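Local coordinates for protein hepatocyte growth factor-regulated tyrosine kinase substrate (Drosophila melanogaster, PDB 1DVP) that is essential for endosomal membrane invagination and multivesicular body formation, and dampens receptor tyrosine kinase signalling by promoting degradation of the active receptors, at residues P21-P24 and S25-L28; E67-V70 and K71-A75; L107-V110 and Q111-Y115; Q185-G189 and Q190-K194; C196-P199 and K200-I203. All coordinates share one frame; numbering follows the deposited sequence.

Contact 1 of 5, residues P21-P24 and S25-L28; sequences PDWP and SILL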
loop_
_atom_site.group_PDB
_atom_site.type_symbol
_atom_site.label_atom_id
_atom_site.label_comp_id
_atom_site.label_asym_id
_atom_site.label_seq_id
_atom_site.Cartn_x
_atom_site.Cartn_y
_atom_site.Cartn_z
ATOM N N PRO A 21 -13.670 -21.271 -6.652
ATOM C CA PRO A 21 -12.298 -21.780 -6.748
ATOM C C PRO A 21 -11.555 -21.799 -5.405
ATOM O O PRO A 21 -11.774 -20.979 -4.538
ATOM C CB PRO A 21 -11.627 -20.842 -7.760
ATOM C CG PRO A 21 -12.772 -20.132 -8.472
ATOM C CD PRO A 21 -13.823 -20.001 -7.387
ATOM N N ASP A 22 -10.682 -22.772 -5.277
ATOM C CA ASP A 22 -9.830 -22.930 -4.136
ATOM C C ASP A 22 -8.480 -22.282 -4.551
ATOM O O ASP A 22 -7.515 -22.957 -4.950
ATOM C CB ASP A 22 -9.693 -24.431 -3.854
ATOM C CG ASP A 22 -8.728 -24.712 -2.735
ATOM O OD1 ASP A 22 -8.132 -23.730 -2.217
ATOM O OD2 ASP A 22 -8.541 -25.905 -2.388
ATOM N N TRP A 23 -8.446 -20.958 -4.495
ATOM C CA TRP A 23 -7.259 -20.188 -4.870
ATOM C C TRP A 23 -5.996 -20.568 -4.090
ATOM O O TRP A 23 -4.915 -20.658 -4.660
ATOM C CB TRP A 23 -7.563 -18.698 -4.760
ATOM C CG TRP A 23 -8.446 -18.321 -5.897
ATOM C CD1 TRP A 23 -9.812 -18.044 -5.873
ATOM C CD2 TRP A 23 -8.073 -18.336 -7.267
ATOM N NE1 TRP A 23 -10.290 -17.907 -7.159
ATOM C CE2 TRP A 23 -9.247 -18.074 -8.032
ATOM C CE3 TRP A 23 -6.854 -18.546 -7.935
ATOM C CZ2 TRP A 23 -9.230 -18.020 -9.421
ATOM C CZ3 TRP A 23 -6.847 -18.489 -9.345
ATOM C CH2 TRP A 23 -8.030 -18.232 -10.054
ATOM N N PRO A 24 -6.116 -20.789 -2.788
ATOM C CA PRO A 24 -4.928 -21.175 -2.014
ATOM C C PRO A 24 -4.233 -22.421 -2.598
ATOM O O PRO A 24 -3.011 -22.434 -2.718
ATOM C CB PRO A 24 -5.493 -21.425 -0.601
ATOM C CG PRO A 24 -6.610 -20.381 -0.525
ATOM C CD PRO A 24 -7.275 -20.552 -1.908
ATOM N N SER A 25 -4.986 -23.439 -2.984
ATOM C CA SER A 25 -4.391 -24.670 -3.567
ATOM C C SER A 25 -3.867 -24.384 -4.975
ATOM O O SER A 25 -2.861 -24.938 -5.417
ATOM C CB SER A 25 -5.420 -25.828 -3.671
ATOM O OG SER A 25 -5.894 -26.251 -2.388
ATOM N N ILE A 26 -4.563 -23.524 -5.703
ATOM C CA ILE A 26 -4.116 -23.216 -7.045
ATOM C C ILE A 26 -2.761 -22.445 -7.038
ATOM O O ILE A 26 -1.870 -22.703 -7.878
ATOM C CB ILE A 26 -5.206 -22.418 -7.808
ATOM C CG1 ILE A 26 -6.409 -23.352 -8.101
ATOM C CG2 ILE A 26 -4.630 -21.876 -9.094
ATOM C CD1 ILE A 26 -7.706 -22.622 -8.645
ATOM N N LEU A 27 -2.634 -21.506 -6.105
ATOM C CA LEU A 27 -1.432 -20.722 -5.953
ATOM C C LEU A 27 -0.288 -21.665 -5.486
ATOM O O LEU A 27 0.872 -21.498 -5.886
ATOM C CB LEU A 27 -1.694 -19.548 -4.972
ATOM C CG LEU A 27 -2.727 -18.534 -5.556
ATOM C CD1 LEU A 27 -2.954 -17.374 -4.604
ATOM C CD2 LEU A 27 -2.244 -18.035 -6.956
ATOM N N LEU A 28 -0.620 -22.648 -4.640
ATOM C CA LEU A 28 0.378 -23.650 -4.192
ATOM C C LEU A 28 0.876 -24.461 -5.426
ATOM O O LEU A 28 2.081 -24.743 -5.554
ATOM C CB LEU A 28 -0.252 -24.602 -3.155
ATOM C CG LEU A 28 -0.270 -24.183 -1.682
ATOM C CD1 LEU A 28 -1.027 -25.227 -0.833
ATOM C CD2 LEU A 28 1.243 -24.089 -1.148
#

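Contact 2 of 5, residues E67-V70 and K71-A75; sequences ESIV and KNCGA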
loop_
_atom_site.group_PDB
_atom_site.type_symbol
_atom_site.label_atom_id
_atom_site.label_comp_id
_atom_site.label_asym_id
_atom_site.label_seq_id
_atom_site.Cartn_x
_atom_site.Cartn_y
_atom_site.Cartn_z
ATOM N N GLU A 67 -5.426 -22.501 -16.704
ATOM C CA GLU A 67 -5.302 -21.086 -17.021
ATOM C C GLU A 67 -4.240 -20.432 -16.120
ATOM O O GLU A 67 -3.431 -19.613 -16.566
ATOM C CB GLU A 67 -6.649 -20.414 -16.823
ATOM C CG GLU A 67 -6.678 -18.878 -16.999
ATOM C CD GLU A 67 -8.081 -18.335 -16.694
ATOM O OE1 GLU A 67 -8.985 -19.187 -16.455
ATOM O OE2 GLU A 67 -8.291 -17.100 -16.681
ATOM N N SER A 68 -4.262 -20.824 -14.847
ATOM C CA SER A 68 -3.349 -20.292 -13.846
ATOM C C SER A 68 -1.897 -20.652 -14.024
ATOM O O SER A 68 -1.044 -19.794 -13.819
ATOM C CB SER A 68 -3.791 -20.712 -12.436
ATOM O OG SER A 68 -5.065 -20.205 -12.175
ATOM N N ILE A 69 -1.584 -21.897 -14.368
ATOM C CA ILE A 69 -0.163 -22.207 -14.523
ATOM C C ILE A 69 0.390 -21.607 -15.822
ATOM O O ILE A 69 1.559 -21.241 -15.896
ATOM C CB ILE A 69 0.132 -23.755 -14.436
ATOM C CG1 ILE A 69 -0.538 -24.516 -15.589
ATOM C CG2 ILE A 69 -0.398 -24.307 -13.108
ATOM C CD1 ILE A 69 -0.041 -25.988 -15.706
ATOM N N VAL A 70 -0.465 -21.478 -16.837
ATOM C CA VAL A 70 -0.020 -20.900 -18.090
ATOM C C VAL A 70 0.260 -19.461 -17.776
ATOM O O VAL A 70 1.233 -18.868 -18.241
ATOM C CB VAL A 70 -1.113 -20.972 -19.201
ATOM C CG1 VAL A 70 -0.767 -19.976 -20.370
ATOM C CG2 VAL A 70 -1.179 -22.373 -19.755
ATOM N N LYS A 71 -0.606 -18.864 -16.981
ATOM C CA LYS A 71 -0.396 -17.479 -16.647
ATOM C C LYS A 71 0.735 -17.199 -15.617
ATOM O O LYS A 71 1.442 -16.177 -15.724
ATOM C CB LYS A 71 -1.695 -16.882 -16.140
ATOM C CG LYS A 71 -1.562 -15.466 -15.706
ATOM C CD LYS A 71 -2.892 -14.800 -15.714
ATOM C CE LYS A 71 -3.428 -14.703 -14.298
ATOM N NZ LYS A 71 -4.760 -14.020 -14.332
ATOM N N ASN A 72 0.890 -18.082 -14.631
ATOM C CA ASN A 72 1.873 -17.865 -13.571
ATOM C C ASN A 72 3.160 -18.667 -13.608
ATOM O O ASN A 72 4.002 -18.484 -12.736
ATOM C CB ASN A 72 1.231 -18.121 -12.192
ATOM C CG ASN A 72 0.111 -17.172 -11.905
ATOM O OD1 ASN A 72 0.137 -16.015 -12.346
ATOM N ND2 ASN A 72 -0.878 -17.636 -11.175
ATOM N N CYS A 73 3.321 -19.556 -14.580
ATOM C CA CYS A 73 4.522 -20.381 -14.586
ATOM C C CYS A 73 5.516 -20.269 -15.780
ATOM O O CYS A 73 6.474 -21.038 -15.869
ATOM C CB CYS A 73 4.101 -21.835 -14.332
ATOM S SG CYS A 73 3.184 -21.999 -12.718
ATOM N N GLY A 74 5.280 -19.292 -16.652
ATOM C CA GLY A 74 6.155 -19.014 -17.789
ATOM C C GLY A 74 6.445 -20.042 -18.885
ATOM O O GLY A 74 5.701 -20.982 -19.130
ATOM N N ALA A 75 7.574 -19.847 -19.548
ATOM C CA ALA A 75 7.971 -20.711 -20.657
ATOM C C ALA A 75 8.019 -22.197 -20.358
ATOM O O ALA A 75 7.621 -22.994 -21.197
ATOM C CB ALA A 75 9.318 -20.242 -21.238
#

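Contact 3 of 5, residues L107-V110 and Q111-Y115; sequences LELV and QTWAY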
loop_
_atom_site.group_PDB
_atom_site.type_symbol
_atom_site.label_atom_id
_atom_site.label_comp_id
_atom_site.label_asym_id
_atom_site.label_seq_id
_atom_site.Cartn_x
_atom_site.Cartn_y
_atom_site.Cartn_z
ATOM N N LEU A 107 -13.130 -22.592 -24.961
ATOM C CA LEU A 107 -13.202 -21.685 -26.094
ATOM C C LEU A 107 -12.622 -20.344 -25.678
ATOM O O LEU A 107 -11.862 -19.731 -26.416
ATOM C CB LEU A 107 -14.655 -21.533 -26.564
ATOM C CG LEU A 107 -14.990 -22.120 -27.960
ATOM C CD1 LEU A 107 -13.915 -23.100 -28.442
ATOM C CD2 LEU A 107 -16.373 -22.786 -27.901
ATOM N N GLU A 108 -12.990 -19.892 -24.490
ATOM C CA GLU A 108 -12.464 -18.642 -23.940
ATOM C C GLU A 108 -10.922 -18.698 -23.786
ATOM O O GLU A 108 -10.230 -17.765 -24.178
ATOM C CB GLU A 108 -13.125 -18.383 -22.573
ATOM C CG GLU A 108 -12.491 -17.284 -21.691
ATOM C CD GLU A 108 -12.808 -17.510 -20.193
ATOM O OE1 GLU A 108 -11.866 -17.672 -19.390
ATOM O OE2 GLU A 108 -14.009 -17.550 -19.825
ATOM N N LEU A 109 -10.397 -19.797 -23.244
ATOM C CA LEU A 109 -8.956 -19.950 -23.019
ATOM C C LEU A 109 -8.196 -19.943 -24.340
ATOM O O LEU A 109 -7.179 -19.276 -24.477
ATOM C CB LEU A 109 -8.649 -21.242 -22.229
ATOM C CG LEU A 109 -9.204 -21.303 -20.779
ATOM C CD1 LEU A 109 -8.790 -22.601 -20.123
ATOM C CD2 LEU A 109 -8.701 -20.143 -19.939
ATOM N N VAL A 110 -8.706 -20.686 -25.316
ATOM C CA VAL A 110 -8.064 -20.724 -26.629
ATOM C C VAL A 110 -7.881 -19.313 -27.184
ATOM O O VAL A 110 -6.835 -18.988 -27.673
ATOM C CB VAL A 110 -8.905 -21.511 -27.633
ATOM C CG1 VAL A 110 -8.422 -21.178 -29.090
ATOM C CG2 VAL A 110 -8.808 -22.998 -27.338
ATOM N N GLN A 111 -8.926 -18.491 -27.091
ATOM C CA GLN A 111 -8.935 -17.110 -27.579
ATOM C C GLN A 111 -8.053 -16.220 -26.711
ATOM O O GLN A 111 -7.298 -15.371 -27.215
ATOM C CB GLN A 111 -10.384 -16.586 -27.589
ATOM C CG GLN A 111 -10.518 -15.104 -27.814
ATOM C CD GLN A 111 -11.972 -14.631 -27.829
ATOM O OE1 GLN A 111 -12.678 -14.683 -26.808
ATOM N NE2 GLN A 111 -12.430 -14.184 -28.997
ATOM N N THR A 112 -8.147 -16.398 -25.391
ATOM C CA THR A 112 -7.302 -15.622 -24.496
ATOM C C THR A 112 -5.861 -15.903 -24.860
ATOM O O THR A 112 -5.038 -15.006 -24.983
ATOM C CB THR A 112 -7.483 -16.038 -23.029
ATOM O OG1 THR A 112 -8.787 -15.637 -22.581
ATOM C CG2 THR A 112 -6.353 -15.375 -22.163
ATOM N N TRP A 113 -5.563 -17.179 -25.028
ATOM C CA TRP A 113 -4.208 -17.558 -25.348
ATOM C C TRP A 113 -3.773 -17.089 -26.741
ATOM O O TRP A 113 -2.602 -16.752 -26.958
ATOM C CB TRP A 113 -4.069 -19.072 -25.186
ATOM C CG TRP A 113 -4.221 -19.515 -23.725
ATOM C CD1 TRP A 113 -3.905 -18.776 -22.616
ATOM C CD2 TRP A 113 -4.611 -20.807 -23.250
ATOM N NE1 TRP A 113 -4.071 -19.526 -21.482
ATOM C CE2 TRP A 113 -4.499 -20.782 -21.831
ATOM C CE3 TRP A 113 -5.034 -21.994 -23.870
ATOM C CZ2 TRP A 113 -4.798 -21.903 -21.027
ATOM C CZ3 TRP A 113 -5.334 -23.122 -23.055
ATOM C CH2 TRP A 113 -5.211 -23.058 -21.657
ATOM N N ALA A 114 -4.715 -17.072 -27.683
ATOM C CA ALA A 114 -4.386 -16.615 -29.027
ATOM C C ALA A 114 -3.930 -15.164 -28.937
ATOM O O ALA A 114 -2.902 -14.808 -29.504
ATOM C CB ALA A 114 -5.608 -16.748 -29.963
ATOM N N TYR A 115 -4.662 -14.322 -28.212
ATOM C CA TYR A 115 -4.243 -12.929 -28.088
ATOM C C TYR A 115 -3.043 -12.710 -27.164
ATOM O O TYR A 115 -2.216 -11.806 -27.400
ATOM C CB TYR A 115 -5.386 -12.040 -27.623
ATOM C CG TYR A 115 -6.365 -11.749 -28.701
ATOM C CD1 TYR A 115 -7.399 -12.657 -28.999
ATOM C CD2 TYR A 115 -6.237 -10.605 -29.484
ATOM C CE1 TYR A 115 -8.286 -12.428 -30.070
ATOM C CE2 TYR A 115 -7.109 -10.364 -30.560
ATOM C CZ TYR A 115 -8.136 -11.286 -30.841
ATOM O OH TYR A 115 -9.015 -11.048 -31.873
HETATM O O HOH W 1 -9.519 -16.692 -20.128
#

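Contact 4 of 5, residues Q185-G189 and Q190-K194; sequences QVFCG and QCTAK. With ZN (zinc ion), chain B.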
loop_
_atom_site.group_PDB
_atom_site.type_symbol
_atom_site.label_atom_id
_atom_site.label_comp_id
_atom_site.label_asym_id
_atom_site.label_seq_id
_atom_site.Cartn_x
_atom_site.Cartn_y
_atom_site.Cartn_z
ATOM N N GLN A 185 -3.933 2.124 -6.901
ATOM C CA GLN A 185 -4.012 3.607 -6.895
ATOM C C GLN A 185 -4.386 4.119 -5.505
ATOM O O GLN A 185 -4.840 3.308 -4.666
ATOM C CB GLN A 185 -5.078 4.105 -7.889
ATOM C CG GLN A 185 -4.476 4.247 -9.288
ATOM C CD GLN A 185 -3.509 5.428 -9.331
ATOM O OE1 GLN A 185 -3.392 6.276 -8.374
ATOM N NE2 GLN A 185 -2.831 5.525 -10.416
ATOM N N VAL A 186 -4.239 5.445 -5.297
ATOM C CA VAL A 186 -4.567 6.096 -4.010
ATOM C C VAL A 186 -5.886 6.789 -4.284
ATOM O O VAL A 186 -6.083 7.284 -5.399
ATOM C CB VAL A 186 -3.538 7.181 -3.519
ATOM C CG1 VAL A 186 -2.262 6.488 -2.966
ATOM C CG2 VAL A 186 -3.163 8.085 -4.656
ATOM N N PHE A 187 -6.747 6.760 -3.267
ATOM C CA PHE A 187 -8.096 7.316 -3.257
ATOM C C PHE A 187 -8.410 7.857 -1.858
ATOM O O PHE A 187 -7.707 7.521 -0.859
ATOM C CB PHE A 187 -9.136 6.199 -3.525
ATOM C CG PHE A 187 -8.891 5.406 -4.792
ATOM C CD1 PHE A 187 -7.928 4.387 -4.859
ATOM C CD2 PHE A 187 -9.660 5.657 -5.925
ATOM C CE1 PHE A 187 -7.732 3.627 -6.037
ATOM C CE2 PHE A 187 -9.481 4.932 -7.091
ATOM C CZ PHE A 187 -8.496 3.892 -7.152
ATOM N N CYS A 188 -9.468 8.670 -1.798
ATOM C CA CYS A 188 -9.966 9.201 -0.547
ATOM C C CYS A 188 -10.761 8.016 0.093
ATOM O O CYS A 188 -11.004 6.994 -0.528
ATOM C CB CYS A 188 -10.920 10.385 -0.772
ATOM S SG CYS A 188 -12.440 9.936 -1.665
ATOM N N GLY A 189 -11.078 8.156 1.364
ATOM C CA GLY A 189 -11.798 7.128 2.096
ATOM C C GLY A 189 -13.206 6.900 1.513
ATOM O O GLY A 189 -13.632 5.759 1.436
ATOM N N GLN A 190 -13.910 7.952 1.070
ATOM C CA GLN A 190 -15.228 7.749 0.492
ATOM C C GLN A 190 -15.199 7.060 -0.849
ATOM O O GLN A 190 -16.194 6.499 -1.218
ATOM C CB GLN A 190 -16.050 9.061 0.355
ATOM C CG GLN A 190 -16.085 9.779 1.633
ATOM C CD GLN A 190 -16.657 11.147 1.440
ATOM O OE1 GLN A 190 -17.874 11.306 1.329
ATOM N NE2 GLN A 190 -15.796 12.134 1.330
ATOM N N CYS A 191 -14.087 7.094 -1.594
ATOM C CA CYS A 191 -14.065 6.312 -2.833
ATOM C C CYS A 191 -13.536 4.867 -2.624
ATOM O O CYS A 191 -13.447 4.125 -3.577
ATOM C CB CYS A 191 -13.208 6.989 -3.913
ATOM S SG CYS A 191 -14.026 8.487 -4.641
ATOM N N THR A 192 -13.179 4.506 -1.392
ATOM C CA THR A 192 -12.665 3.164 -1.043
ATOM C C THR A 192 -13.295 2.717 0.276
ATOM O O THR A 192 -12.614 2.216 1.169
ATOM C CB THR A 192 -11.072 3.168 -0.879
ATOM O OG1 THR A 192 -10.648 4.299 -0.092
ATOM C CG2 THR A 192 -10.446 3.247 -2.206
ATOM N N ALA A 193 -14.606 2.919 0.401
ATOM C CA ALA A 193 -15.298 2.556 1.648
ATOM C C ALA A 193 -15.825 1.091 1.624
ATOM O O ALA A 193 -16.355 0.580 2.622
ATOM C CB ALA A 193 -16.470 3.607 1.931
ATOM N N LYS A 194 -15.683 0.420 0.496
ATOM C CA LYS A 194 -16.125 -0.970 0.377
ATOM C C LYS A 194 -14.894 -1.887 0.370
ATOM O O LYS A 194 -13.755 -1.471 0.141
ATOM C CB LYS A 194 -16.917 -1.215 -0.910
ATOM C CG LYS A 194 -18.232 -0.376 -1.075
ATOM C CD LYS A 194 -18.897 -0.739 -2.404
ATOM C CE LYS A 194 -19.857 0.355 -2.959
ATOM N NZ LYS A 194 -19.331 0.780 -4.303
HETATM ZN ZN ZN B . -12.406 10.064 -3.881
#

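Contact 5 of 5, residues C196-P199 and K200-I203; sequences CPLP and KYGI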
loop_
_atom_site.group_PDB
_atom_site.type_symbol
_atom_site.label_atom_id
_atom_site.label_comp_id
_atom_site.label_asym_id
_atom_site.label_seq_id
_atom_site.Cartn_x
_atom_site.Cartn_y
_atom_site.Cartn_z
ATOM N N CYS A 196 -13.625 -6.313 -0.140
ATOM C CA CYS A 196 -13.910 -7.643 -0.654
ATOM C C CYS A 196 -12.612 -8.433 -0.718
ATOM O O CYS A 196 -11.504 -7.872 -0.630
ATOM C CB CYS A 196 -14.580 -7.602 -2.033
ATOM S SG CYS A 196 -13.542 -7.044 -3.389
ATOM N N PRO A 197 -12.737 -9.767 -0.825
ATOM C CA PRO A 197 -11.496 -10.541 -0.883
ATOM C C PRO A 197 -10.878 -10.498 -2.264
ATOM O O PRO A 197 -11.547 -10.133 -3.234
ATOM C CB PRO A 197 -11.942 -11.948 -0.434
ATOM C CG PRO A 197 -13.364 -12.007 -0.819
ATOM C CD PRO A 197 -13.895 -10.616 -0.512
ATOM N N LEU A 198 -9.585 -10.797 -2.362
ATOM C CA LEU A 198 -8.935 -10.812 -3.670
ATOM C C LEU A 198 -8.168 -12.107 -3.623
ATOM O O LEU A 198 -6.918 -12.161 -3.606
ATOM C CB LEU A 198 -8.023 -9.613 -3.812
ATOM C CG LEU A 198 -8.801 -8.279 -3.745
ATOM C CD1 LEU A 198 -7.804 -7.144 -3.593
ATOM C CD2 LEU A 198 -9.635 -8.083 -4.990
ATOM N N PRO A 199 -8.933 -13.190 -3.632
ATOM C CA PRO A 199 -8.294 -14.504 -3.552
ATOM C C PRO A 199 -7.266 -14.816 -4.654
ATOM O O PRO A 199 -6.333 -15.588 -4.446
ATOM C CB PRO A 199 -9.496 -15.448 -3.446
ATOM C CG PRO A 199 -10.574 -14.725 -4.258
ATOM C CD PRO A 199 -10.376 -13.261 -3.949
ATOM N N LYS A 200 -7.389 -14.182 -5.804
ATOM C CA LYS A 200 -6.415 -14.450 -6.861
ATOM C C LYS A 200 -5.045 -13.881 -6.564
ATOM O O LYS A 200 -4.042 -14.285 -7.177
ATOM C CB LYS A 200 -6.901 -13.941 -8.207
ATOM C CG LYS A 200 -7.869 -14.875 -8.847
ATOM C CD LYS A 200 -8.797 -14.119 -9.791
ATOM C CE LYS A 200 -10.241 -14.735 -9.839
ATOM N NZ LYS A 200 -11.119 -14.205 -8.728
ATOM N N TYR A 201 -5.000 -12.940 -5.646
ATOM C CA TYR A 201 -3.743 -12.366 -5.217
ATOM C C TYR A 201 -3.313 -13.003 -3.895
ATOM O O TYR A 201 -2.415 -12.491 -3.248
ATOM C CB TYR A 201 -3.851 -10.856 -4.940
ATOM C CG TYR A 201 -4.143 -9.986 -6.121
ATOM C CD1 TYR A 201 -3.922 -10.415 -7.413
ATOM C CD2 TYR A 201 -4.613 -8.685 -5.916
ATOM C CE1 TYR A 201 -4.168 -9.554 -8.502
ATOM C CE2 TYR A 201 -4.845 -7.843 -6.950
ATOM C CZ TYR A 201 -4.625 -8.268 -8.252
ATOM O OH TYR A 201 -4.828 -7.357 -9.265
ATOM N N GLY A 202 -3.998 -14.074 -3.482
ATOM C CA GLY A 202 -3.668 -14.763 -2.230
ATOM C C GLY A 202 -4.262 -14.045 -1.041
ATOM O O GLY A 202 -3.867 -14.289 0.107
ATOM N N ILE A 203 -5.225 -13.156 -1.279
ATOM C CA ILE A 203 -5.805 -12.443 -0.147
ATOM C C ILE A 203 -7.233 -12.947 0.092
ATOM O O ILE A 203 -8.140 -12.587 -0.633
ATOM C CB ILE A 203 -5.844 -10.942 -0.437
ATOM C CG1 ILE A 203 -4.493 -10.506 -1.025
ATOM C CG2 ILE A 203 -6.198 -10.159 0.835
ATOM C CD1 ILE A 203 -4.420 -9.033 -1.347
#

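Contact 1 of 5, residues P21-P24 and S25-L28
The N-cap of helix 23-34 in the VHS domain is made by Asp22, whose carboxylate reaches over the first turn to Ser25 and illustrates how a helix start is sealed by a side chain. Ser25 N donates to Asp22 OD1 at 3.3 Å in a nearly straight bond (163°), while the hydroxyl Ser25 OG donates to Asp22 OD2 at 2.7 Å. Both donors come from above the plane of the carboxylate, and each takes a different oxygen, so the two bonds together fix its rotation. The side chain can turn back in this way because CG stands opposite the backbone N of Asp22 (chi1 176°). With an alanine here the carboxylate is gone, so Ser25 N would probably be left uncapped, its hydroxyl free to turn and the helix start more prone to fray. Regular helical bonding takes over at once: Ile26 N meets Asp22 O at 3.1 Å, and Leu27 N meets Trp23 O at 2.8 Å. On the buried side, Ile26 CG2 touches Trp23 CZ3 at 4.1 Å. The tip of the isoleucine, CD1, and Pro21 CB lie over the same indole face, both displaced toward its rim, with 4.4 Å between the two carbons. Asp22 and Ser25 rest against Asn12 of helix 5-14, whereas Trp23 packs on Leu64 and Ser68 of helix 56-72 and also meets Pro199, Lys200 and Glu204 of the FYVE finger. Leu27 touches Phe173 of the second subunit.

Contact 2 of 5, residues E67-V70 and K71-A75
Asn72 N and Ser68 O, 2.7 Å apart, form one of three successive backbone bonds that finish helix 56-72. Lys71 N reaches Glu67 O at 3.0 Å, and Cys73 N reaches Ile69 O at 2.8 Å, the last being distinctly bent (131° at the hydrogen) where the chain begins to leave helical geometry. Gly74 follows with a positive phi of 60°, turning the backbone toward helix 74-81. The charged side chains of this turn find their partners beyond it. Glu67 OE1 is salt-bridged to Lys105, and Lys71 NZ to Asp153; between themselves, Glu67 OE2 and Lys71 NZ stay 5.2 Å apart, too far to touch. Asn72 OD1 accepts from the backbone N of the same Asp153. Apolar packing lies on another side of the turn. Cys73 SG projects back along the helix and comes 3.9 Å from Ile69 CB; it can do so because SG stands opposite the carbonyl carbon (chi1 -58°), beside its own N. Around this pair, Ile69 packs on Ile33 and Val77, and Val70 on Trp113 and Phe82. Ile69 and Cys73 thus face the neighbouring VHS helices, while Lys71 and Asn72 both hold Asp153, a charge and a backbone N-H on one residue, and so probably fasten the segment around Asp153 to the end of the helix.

Contact 3 of 5, residues L107-V110 and Q111-Y115
Unbroken helical bonding joins Leu107-Val110 to Gln111-Tyr115, with Thr112 N on Glu108 O at 2.8 Å and Trp113 N on Leu109 O at 2.7 Å. This is the middle and end of helix 100-116, one of the helices of the VHS superhelix, and its i to i+4 pairs show how a single helix can carry an apolar and a polar seam side by side. In the apolar seam Leu109 and Trp113 run alongside each other in the same direction. Leu109 CB sits over a face of the indole in a CH-pi contact, 3.8 Å from the centroid of the six-membered ring and only 7° off its normal; Leu109 CD1 lies past the rim of that ring, 3.9 Å from Trp113 CH2. A chi1 of -67° swings the indole back beside its own N, over Leu109. Beyond the segments, the ring of Phe82 meets Trp113 edge-to-face, Leu66 and Val70 of helix 56-72 pack on the tryptophan, and Ile126 of helix 125-135 adds to its surroundings. The polar seam pairs Glu108 with Thr112, again side by side. Glu108 OE1 has a salt bridge to Lys105, one turn earlier. The threonine hydroxyl OG1 lies 3.0 Å from Glu108 O. A water links the two side chains, donating to Glu108 OE1 at 2.6 Å and standing 2.8 Å from Thr112 OG1.

Contact 4 of 5, residues Q185-G189 and Q190-K194
Cys188 and Cys191 hold one zinc ion, Cys188 SG at 2.2 Å from the metal and Cys191 SG at 2.4 Å, with Cys164 and Cys167 completing the four-sulfur site. The first two sulfurs lie 3.7 Å apart as neighbouring corners of that shell. Hydrogen bonds fix the loop: Thr192 N donates to Gly189 O at 3.1 Å, closing a type I turn, and Cys188 O receives Thr192 OG1 at 2.8 Å as well as a weak bond from Cys191 N. The hydroxyl reaches that carbonyl because it sits between its own backbone N and carbonyl carbon (chi1 46°), and OG1 also bonds Arg208 NH1. In the apolar packing the Thr192 side chain crosses that of Phe187 at about a right angle, and its CG2 meets Phe187 CB at 3.5 Å. A glycine here has neither hydroxyl nor methyl, which would probably leave Cys188 O just the weak bond in this loop, Arg208 short of a partner and a gap beside Phe187. Phe187 also touches Cys180 and Cys210 of the second zinc site, linking the two metal centres. Cysteine pairs alternating along the chain between two zincs give the cross-brace that FYVE fingers share with RING domains.

Contact 5 of 5, residues C196-P199 and K200-I203
Leu198 and Ile203 form the tight half of this contact, bound to each other through both of their backbones. Leu198 N donates to Ile203 O at 2.9 Å, and Ile203 N returns a bond to Leu198 O at 3.0 Å. The oxygen of Leu198 is gripped twice, since Tyr201 N also reaches it at 2.9 Å; the two donors approach from opposite faces of the carbonyl plane, which leaves that peptide little freedom to rotate. On the side-chain face shared by the pair, Leu198 CB lies 4.2 Å from Ile203 CB and 4.1 Å from Tyr201 CD2. A chi1 of -66° brings the tyrosine ring alongside Leu198 CB, and its hydroxyl travels on to bond Asn182 O. Taken together, Leu198 and Ile203 are an antiparallel hydrogen-bonded pair closing a short hairpin turn of the FYVE finger, at the end of strand 194-198. Inside the turn the backbone makes a 3-10 segment, and Gly202 N donates to Pro199 O at 2.9 Å, the glycine adopting the positive phi of 81° that lets the chain come back. Leu198 is buried further by Val207 of strand 206-209 and Leu217 of helix 211-219, and Ile203 meets Arg176 of the second subunit. The other side of the turn is looser. Lys200 is exposed and touches 196-199 only near its base, with CB 3.7 Å from Pro199 C; beyond that its chain bends twice, and together with Pro199 it packs against Trp23 of the VHS domain.

In the fold
In chain order, contacts 1, 2 and 3 lie on helices 23-34, 56-72 (running on into 74-81) and 100-116 of the VHS superhelix, and contacts 4 and 5 belong to the FYVE zinc finger. Contact 2 is central: its centre is about 14 Å from those of contacts 1 and 3, and helix 56-72 touches both, whereas contacts 1 and 3 stand about 22 Å apart. Contact 4, at one zinc site, is about 28 Å from contact 1 between centres. Contact 5, adjoining it in sequence, lies about 11 Å from contact 1 between centres, and residues 199-202 pack on helix 23-34. The two domains therefore meet through contacts 1 and 5, which, like Asn72 in contact 2, also touch the second subunit.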